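Local coordinates for quinone oxidoreductase (PDB 3TQH), which binds NADPH and probably uses it to reduce quinones, as an oxidoreductase of the medium-chain dehydrogenase/reductase type, at residues P215-V219 / S231-K236. Sequence-based numbering, arbitrary orientation.
Sequences PVDAV and SIDCLK
In the Rossmann-type domain that holds NADPH, a beta-alpha-beta crossover leads from strand 216-221 through helix 225-231 to the adjacent parallel strand 239-243; just before the latter, the short strand 235-236 bridges back to the start of 216-221. One parallel bridge sets the register: Val216 lies opposite Leu235 (CA–CA 4.8 Å), with two backbone hydrogen bonds on Val216, from its N to Cys234 O (2.8 Å, 159° at the hydrogen) and from Lys236 N to its O (2.9 Å, 171°). Asp217 then leaves extended geometry (phi/psi -81/-33), so the chain turns a corner before Ala218 and Val219 resume the strand between strands 155-158 and 239-243. Val219 CB points back at 231-236. Its t rotamer (chi1 172°) sets CG1 3.7 Å from Ser231 CB and CG2 3.9 Å from Cys234 SG and 3.6 Å from Leu235 CD2. Leu235 starts off away from 215-219, but its m,t conformation (chi1 -68°, chi2 177°) brings CD2 to Val219. Cys234, in the p rotamer (chi1 76°), sends SG to within 4.2 Å of Val216 CB, completing an apolar cluster of Val216, Val219, Cys234 and Leu235. Ser231 takes the m rotamer; its OG hydrogen-bonds His159 and the Val227 carbonyl, and its side chain lies about 9 Å from the bound NADPH, near the cofactor without touching it. At the exposed end, Asp217 (chi1 -63°) hydrogen-bonds the Val155 amide through OD2, while OD1 makes a long salt bridge to Lys236 NZ (4.0 Å). The aliphatic part of Lys236 (chi1 -68°, chi2 180°, chi3 73°) also packs on the proline, Pro215 CB lying 3.4 Å from Lys236 CG.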
loop_
_atom_site.group_PDB
_atom_site.type_symbol
_atom_site.label_atom_id
_atom_site.label_comp_id
_atom_site.label_asym_id
_atom_site.label_seq_id
_atom_site.Cartn_x
_atom_site.Cartn_y
_atom_site.Cartn_z
ATOM N N PRO A 215 -18.572 -0.001 -21.830
ATOM C CA PRO A 215 -17.674 -1.057 -21.380
ATOM C C PRO A 215 -16.228 -0.605 -21.156
ATOM O O PRO A 215 -15.684 0.192 -21.924
ATOM C CB PRO A 215 -17.746 -2.064 -22.523
ATOM C CG PRO A 215 -19.155 -1.977 -22.972
ATOM C CD PRO A 215 -19.513 -0.510 -22.852
ATOM N N VAL A 216 -15.624 -1.150 -20.111
ATOM C CA VAL A 216 -14.337 -0.717 -19.606
ATOM C C VAL A 216 -13.291 -1.789 -19.943
ATOM O O VAL A 216 -13.615 -2.974 -19.986
ATOM C CB VAL A 216 -14.463 -0.455 -18.069
ATOM C CG1 VAL A 216 -13.220 -0.850 -17.315
ATOM C CG2 VAL A 216 -14.832 1.002 -17.809
ATOM N N ASP A 217 -12.054 -1.363 -20.201
ATOM C CA ASP A 217 -10.955 -2.283 -20.542
ATOM C C ASP A 217 -10.319 -2.935 -19.307
ATOM O O ASP A 217 -9.860 -4.069 -19.370
ATOM C CB ASP A 217 -9.869 -1.562 -21.346
ATOM C CG ASP A 217 -10.374 -1.045 -22.677
ATOM O OD1 ASP A 217 -10.450 -1.840 -23.645
ATOM O OD2 ASP A 217 -10.689 0.161 -22.761
ATOM N N ALA A 218 -10.273 -2.218 -18.192
ATOM C CA ALA A 218 -9.720 -2.775 -16.965
ATOM C C ALA A 218 -10.397 -2.183 -15.746
ATOM O O ALA A 218 -10.742 -1.011 -15.731
ATOM C CB ALA A 218 -8.219 -2.542 -16.896
ATOM N N VAL A 219 -10.601 -3.021 -14.737
ATOM C CA VAL A 219 -11.056 -2.581 -13.438
ATOM C C VAL A 219 -9.936 -2.862 -12.451
ATOM O O VAL A 219 -9.553 -4.013 -12.285
ATOM C CB VAL A 219 -12.311 -3.353 -12.990
ATOM C CG1 VAL A 219 -12.656 -3.022 -11.527
ATOM C CG2 VAL A 219 -13.501 -3.075 -13.942
ATOM N N SER A 231 -18.261 -5.263 -10.505
ATOM C CA SER A 231 -17.422 -4.618 -11.521
ATOM C C SER A 231 -17.256 -5.456 -12.784
ATOM O O SER A 231 -17.011 -4.919 -13.853
ATOM C CB SER A 231 -16.040 -4.293 -10.946
ATOM O OG SER A 231 -16.145 -3.451 -9.807
ATOM N N ILE A 232 -17.391 -6.771 -12.648
ATOM C CA ILE A 232 -17.303 -7.690 -13.777
ATOM C C ILE A 232 -18.304 -7.335 -14.897
ATOM O O ILE A 232 -17.983 -7.469 -16.079
ATOM C CB ILE A 232 -17.521 -9.151 -13.309
ATOM C CG1 ILE A 232 -16.419 -9.570 -12.322
ATOM C CG2 ILE A 232 -17.545 -10.104 -14.496
ATOM C CD1 ILE A 232 -16.756 -10.794 -11.518
ATOM N N ASP A 233 -19.495 -6.862 -14.518
ATOM C CA ASP A 233 -20.549 -6.512 -15.482
ATOM C C ASP A 233 -20.209 -5.342 -16.426
ATOM O O ASP A 233 -20.861 -5.180 -17.458
ATOM C CB ASP A 233 -21.854 -6.172 -14.751
ATOM C CG ASP A 233 -22.490 -7.381 -14.065
ATOM O OD1 ASP A 233 -22.349 -8.518 -14.571
ATOM O OD2 ASP A 233 -23.157 -7.178 -13.017
ATOM N N CYS A 234 -19.216 -4.523 -16.079
ATOM C CA CYS A 234 -18.867 -3.367 -16.911
ATOM C C CYS A 234 -17.667 -3.625 -17.834
ATOM O O CYS A 234 -17.327 -2.782 -18.656
ATOM C CB CYS A 234 -18.646 -2.118 -16.044
ATOM S SG CYS A 234 -17.085 -2.035 -15.128
ATOM N N LEU A 235 -17.050 -4.799 -17.720
ATOM C CA LEU A 235 -15.916 -5.158 -18.569
ATOM C C LEU A 235 -16.323 -5.428 -20.008
ATOM O O LEU A 235 -17.365 -6.032 -20.258
ATOM C CB LEU A 235 -15.228 -6.423 -18.047
ATOM C CG LEU A 235 -14.488 -6.366 -16.718
ATOM C CD1 LEU A 235 -13.971 -7.756 -16.400
ATOM C CD2 LEU A 235 -13.352 -5.358 -16.772
ATOM N N LYS A 236 -15.474 -4.996 -20.944
ATOM C CA LYS A 236 -15.531 -5.445 -22.335
ATOM C C LYS A 236 -15.251 -6.943 -22.416
ATOM O O LYS A 236 -14.677 -7.524 -21.492
ATOM C CB LYS A 236 -14.478 -4.722 -23.188
ATOM C CG LYS A 236 -14.727 -3.241 -23.393
ATOM C CD LYS A 236 -13.651 -2.597 -24.255
ATOM C CE LYS A 236 -13.794 -3.007 -25.720
ATOM N NZ LYS A 236 -13.036 -2.115 -26.647
#